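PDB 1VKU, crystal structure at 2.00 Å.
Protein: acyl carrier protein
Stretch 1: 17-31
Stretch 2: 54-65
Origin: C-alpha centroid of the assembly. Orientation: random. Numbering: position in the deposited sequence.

Stretch 1 (17-31) KLIAKFVEIASEKMG
Stretch 2, residues 54-65: IDLVMFFEDEFA

The two stretches form a helix-on-helix packing contact, in which 630 Å² is buried, both sides summed, largely around interlocking aliphatic and aromatic side chains, and a single salt bridge links the two at one margin. Most of each stretch is helix, continuing from earlier in the chain, with i to i+4 backbone hydrogen bonds such as Phe-22 N to Leu-18 O and Phe-60 N to Leu-56 O (2.9 and 3.0 Å). The axes approach to 10.7 Å and their N-to-C directions cross at 117°, nearer perpendicular than antiparallel; the nearest CA pair is Ile-25 CA and Phe-59 CA, 7.5 Å apart. Gly-31 (phi/psi 73/26) and Ala-65 (52/51) leave the helical conformation, and positive phi favours glycine at the first.

Ile-25 (chi1 m, chi2 t) points toward the second helix and fits as a knob among Leu-56, Phe-59, Phe-60 and Glu-63. Its CG2 lies 4.0 Å from Leu-56 CD1 and 3.9 Å from Phe-59 CD2, while CD1 sits over the face of Phe-60, 4.1 Å from the ring centroid and 14° off its normal, a CH-pi contact. Phe-60 (chi1 -90°, chi2 -81°) returns the arrangement. Its CA-to-CB bond is directed sideways, but the ring reaches in among Leu-18, Lys-21, Phe-22 and Ile-25, bringing CZ to 3.6 Å from Phe-22 N and 3.9 Å from Phe-22 CB.

Leu-18 (m, t) also starts sideways, but its end comes nearer, placing CD2 3.6 Å from Phe-64 CZ (Phe-64 chi1 -68°, chi2 -73°). Phe-22 (chi1 t, chi2 40°) sets CE1 3.7 Å from Leu-56 CD2. Leu-56 (t, p) carries CD1 to 4.2 Å from SE of Met-30, a selenomethionine. Leu-18, Phe-22 and Leu-56 are buried, which suits their apolar side chains.

Phe-59 (chi1 -73°, chi2 -52°) packs against Ile-25, Lys-29 and Met-30. Lys-29 CB lies over one face of its ring, 3.9 Å from the centroid, in a CH-pi contact that uses the aliphatic base of an otherwise exposed lysine. Met-30 (m, t, p) lays CG 3.8 Å from Phe-59 CE2; its CE is 4.0 Å from Asp-55 CB.

Lys-21 (t, p, t, t) combines both kinds of chemistry. Its CG lies 4.0 Å from Phe-60 CE1, whereas NZ reaches a salt bridge with OE1 of Glu-63 (m, m, chi3 -50°) at 3.3 Å, a weak hydrogen bond. NZ makes a shorter salt bridge, 2.9 Å, to Glu-24 OE2 within its own helix, so one ammonium group joins two carboxylates.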

# COMPACT_ATOMS: atom_id res chain seq x y z
N LYS A 17 -9.44 1.93 5.75
CA LYS A 17 -9.33 0.49 5.66
C LYS A 17 -8.03 0.04 4.98
O LYS A 17 -7.37 -0.86 5.46
CB LYS A 17 -10.56 -0.11 4.98
CG LYS A 17 -11.86 -0.04 5.81
CD LYS A 17 -13.00 -0.59 5.01
CE LYS A 17 -14.29 -0.53 5.76
NZ LYS A 17 -15.34 -1.08 4.91
N LEU A 18 -7.67 0.67 3.87
CA LEU A 18 -6.41 0.36 3.20
C LEU A 18 -5.18 0.80 3.98
O LEU A 18 -4.17 0.13 3.94
CB LEU A 18 -6.39 0.91 1.77
CG LEU A 18 -7.43 0.24 0.88
CD1 LEU A 18 -7.53 0.99 -0.41
CD2 LEU A 18 -7.10 -1.21 0.62
N ILE A 19 -5.26 1.90 4.72
CA ILE A 19 -4.15 2.21 5.61
C ILE A 19 -4.03 1.14 6.69
O ILE A 19 -2.92 0.72 7.05
CB ILE A 19 -4.29 3.64 6.19
CG1 ILE A 19 -4.08 4.65 5.07
CG2 ILE A 19 -3.28 3.88 7.28
CD1 ILE A 19 -4.58 6.09 5.39
N ALA A 20 -5.17 0.69 7.21
CA ALA A 20 -5.14 -0.32 8.25
C ALA A 20 -4.56 -1.62 7.71
O ALA A 20 -3.86 -2.32 8.43
CB ALA A 20 -6.54 -0.55 8.85
N LYS A 21 -4.88 -1.96 6.45
CA LYS A 21 -4.34 -3.14 5.82
C LYS A 21 -2.81 -3.00 5.60
O LYS A 21 -2.05 -3.91 5.92
CB LYS A 21 -5.03 -3.39 4.46
CG LYS A 21 -4.70 -4.71 3.86
CD LYS A 21 -5.36 -5.76 4.70
CE LYS A 21 -4.99 -7.09 4.23
NZ LYS A 21 -5.54 -8.03 5.17
N PHE A 22 -2.39 -1.84 5.10
CA PHE A 22 -0.98 -1.53 5.01
C PHE A 22 -0.28 -1.77 6.37
O PHE A 22 0.72 -2.46 6.42
CB PHE A 22 -0.81 -0.09 4.57
CG PHE A 22 0.57 0.46 4.73
CD1 PHE A 22 1.69 -0.30 4.44
CD2 PHE A 22 0.74 1.77 5.15
CE1 PHE A 22 2.96 0.22 4.59
CE2 PHE A 22 2.01 2.30 5.30
CZ PHE A 22 3.12 1.53 5.03
N VAL A 23 -0.81 -1.24 7.46
CA VAL A 23 -0.19 -1.41 8.79
C VAL A 23 -0.12 -2.89 9.20
O VAL A 23 0.90 -3.35 9.74
CB VAL A 23 -0.90 -0.54 9.82
CG1 VAL A 23 -0.43 -0.82 11.26
CG2 VAL A 23 -0.63 0.90 9.49
N GLU A 24 -1.17 -3.64 8.91
CA GLU A 24 -1.26 -5.05 9.29
C GLU A 24 -0.25 -5.89 8.52
O GLU A 24 0.44 -6.74 9.10
CB GLU A 24 -2.68 -5.57 9.06
CG GLU A 24 -2.87 -7.08 9.03
CD GLU A 24 -4.13 -7.50 8.26
OE1 GLU A 24 -5.15 -6.76 8.28
OE2 GLU A 24 -4.11 -8.57 7.61
N ILE A 25 -0.18 -5.65 7.22
CA ILE A 25 0.78 -6.33 6.37
C ILE A 25 2.21 -5.98 6.78
O ILE A 25 3.04 -6.85 6.91
CB ILE A 25 0.57 -5.97 4.89
CG1 ILE A 25 -0.69 -6.65 4.33
CG2 ILE A 25 1.79 -6.38 4.08
CD1 ILE A 25 -1.12 -6.09 3.02
N ALA A 26 2.49 -4.69 7.01
CA ALA A 26 3.84 -4.29 7.45
C ALA A 26 4.24 -5.03 8.71
O ALA A 26 5.35 -5.51 8.84
CB ALA A 26 3.90 -2.78 7.66
N SER A 27 3.29 -5.15 9.63
CA SER A 27 3.54 -5.78 10.91
C SER A 27 3.62 -7.29 10.81
O SER A 27 4.54 -7.91 11.38
CB SER A 27 2.43 -5.41 11.89
OG SER A 27 2.69 -6.03 13.13
N GLU A 28 2.65 -7.89 10.14
CA GLU A 28 2.54 -9.34 10.10
C GLU A 28 3.45 -10.01 9.09
O GLU A 28 4.03 -11.04 9.38
CB GLU A 28 1.11 -9.76 9.84
CG GLU A 28 0.25 -9.76 11.08
CD GLU A 28 -1.19 -10.04 10.76
OE1 GLU A 28 -1.45 -10.70 9.71
OE2 GLU A 28 -2.07 -9.61 11.56
N LYS A 29 3.56 -9.44 7.90
CA LYS A 29 4.41 -10.06 6.90
C LYS A 29 5.84 -9.54 6.95
O LYS A 29 6.75 -10.26 6.60
CB LYS A 29 3.86 -9.86 5.51
CG LYS A 29 2.40 -10.10 5.37
CD LYS A 29 2.08 -11.52 5.54
CE LYS A 29 1.00 -11.89 4.59
NZ LYS A 29 1.12 -13.35 4.37
N MSE A 30 6.03 -8.30 7.38
CA MSE A 30 7.33 -7.66 7.19
C MSE A 30 8.06 -7.31 8.48
O MSE A 30 9.20 -6.90 8.43
CB MSE A 30 7.19 -6.44 6.28
CG MSE A 30 6.65 -6.82 4.88
SE MSE A 30 6.17 -5.31 3.82
CE MSE A 30 7.97 -4.92 3.17
N GLY A 31 7.41 -7.50 9.64
CA GLY A 31 8.07 -7.30 10.93
C GLY A 31 8.33 -5.85 11.31
O GLY A 31 9.25 -5.54 12.06
N ILE A 54 8.32 -3.09 -3.33
CA ILE A 54 7.98 -4.24 -4.19
C ILE A 54 7.30 -5.37 -3.39
O ILE A 54 6.29 -5.89 -3.83
CB ILE A 54 9.24 -4.77 -4.92
CG1 ILE A 54 9.73 -3.76 -5.93
CG2 ILE A 54 8.99 -6.16 -5.54
CD1 ILE A 54 11.13 -4.00 -6.45
N ASP A 55 7.84 -5.73 -2.22
CA ASP A 55 7.23 -6.77 -1.39
C ASP A 55 5.84 -6.33 -0.94
O ASP A 55 4.88 -7.07 -1.05
CB ASP A 55 8.07 -7.11 -0.16
CG ASP A 55 9.24 -8.02 -0.48
OD1 ASP A 55 9.09 -9.06 -1.18
OD2 ASP A 55 10.38 -7.78 -0.03
N LEU A 56 5.74 -5.12 -0.41
CA LEU A 56 4.45 -4.53 -0.03
C LEU A 56 3.42 -4.60 -1.17
O LEU A 56 2.28 -4.99 -0.94
CB LEU A 56 4.63 -3.08 0.41
CG LEU A 56 3.44 -2.35 1.02
CD1 LEU A 56 3.02 -3.01 2.31
CD2 LEU A 56 3.90 -0.96 1.26
N VAL A 57 3.83 -4.23 -2.38
CA VAL A 57 2.93 -4.21 -3.55
C VAL A 57 2.46 -5.63 -3.87
O VAL A 57 1.27 -5.85 -4.07
CB VAL A 57 3.60 -3.50 -4.76
CG1 VAL A 57 2.87 -3.78 -6.06
CG2 VAL A 57 3.72 -1.98 -4.51
N MSE A 58 3.38 -6.60 -3.86
CA MSE A 58 3.05 -7.98 -4.16
C MSE A 58 2.11 -8.56 -3.10
O MSE A 58 1.26 -9.39 -3.43
CB MSE A 58 4.29 -8.83 -4.32
CG MSE A 58 5.05 -8.53 -5.58
SE MSE A 58 6.84 -9.39 -5.57
CE MSE A 58 6.27 -11.24 -6.03
N PHE A 59 2.25 -8.10 -1.86
CA PHE A 59 1.32 -8.52 -0.79
C PHE A 59 -0.09 -7.94 -1.01
O PHE A 59 -1.06 -8.65 -0.86
CB PHE A 59 1.80 -8.16 0.62
CG PHE A 59 2.97 -9.00 1.13
CD1 PHE A 59 2.93 -10.39 1.11
CD2 PHE A 59 4.08 -8.37 1.70
CE1 PHE A 59 3.99 -11.13 1.60
CE2 PHE A 59 5.13 -9.11 2.20
CZ PHE A 59 5.09 -10.48 2.15
N PHE A 60 -0.19 -6.66 -1.35
CA PHE A 60 -1.47 -6.07 -1.73
C PHE A 60 -2.07 -6.74 -2.97
O PHE A 60 -3.27 -7.00 -3.03
CB PHE A 60 -1.33 -4.57 -1.98
CG PHE A 60 -1.57 -3.74 -0.75
CD1 PHE A 60 -2.86 -3.44 -0.34
CD2 PHE A 60 -0.52 -3.30 0.01
CE1 PHE A 60 -3.10 -2.68 0.79
CE2 PHE A 60 -0.75 -2.54 1.18
CZ PHE A 60 -2.04 -2.25 1.57
N GLU A 61 -1.24 -7.02 -3.96
CA GLU A 61 -1.70 -7.72 -5.15
C GLU A 61 -2.38 -9.05 -4.81
O GLU A 61 -3.41 -9.41 -5.39
CB GLU A 61 -0.51 -7.98 -6.07
CG GLU A 61 0.06 -6.77 -6.78
CD GLU A 61 1.10 -7.13 -7.85
OE1 GLU A 61 1.98 -7.98 -7.61
OE2 GLU A 61 1.04 -6.55 -8.94
N ASP A 62 -1.78 -9.80 -3.91
CA ASP A 62 -2.27 -11.12 -3.60
C ASP A 62 -3.53 -11.00 -2.75
O ASP A 62 -4.48 -11.76 -2.96
CB ASP A 62 -1.21 -11.89 -2.83
CG ASP A 62 -1.58 -13.35 -2.61
OD1 ASP A 62 -2.06 -14.00 -3.57
OD2 ASP A 62 -1.40 -13.93 -1.52
N GLU A 63 -3.54 -10.03 -1.82
CA GLU A 63 -4.66 -9.84 -0.92
C GLU A 63 -5.89 -9.42 -1.69
O GLU A 63 -7.00 -9.76 -1.31
CB GLU A 63 -4.39 -8.73 0.11
CG GLU A 63 -3.62 -9.17 1.34
CD GLU A 63 -4.38 -10.17 2.18
OE1 GLU A 63 -5.56 -9.92 2.51
OE2 GLU A 63 -3.78 -11.22 2.51
N PHE A 64 -5.70 -8.62 -2.73
CA PHE A 64 -6.84 -8.01 -3.40
C PHE A 64 -7.06 -8.54 -4.80
O PHE A 64 -7.91 -8.05 -5.51
CB PHE A 64 -6.72 -6.49 -3.39
CG PHE A 64 -6.86 -5.89 -2.02
CD1 PHE A 64 -8.10 -5.83 -1.38
CD2 PHE A 64 -5.75 -5.43 -1.34
CE1 PHE A 64 -8.22 -5.30 -0.09
CE2 PHE A 64 -5.87 -4.89 -0.03
CZ PHE A 64 -7.11 -4.83 0.58
N ALA A 65 -6.29 -9.56 -5.18
CA ALA A 65 -6.36 -10.14 -6.52
C ALA A 65 -6.22 -9.04 -7.58
O ALA A 65 -7.06 -8.92 -8.47
CB ALA A 65 -7.66 -10.91 -6.70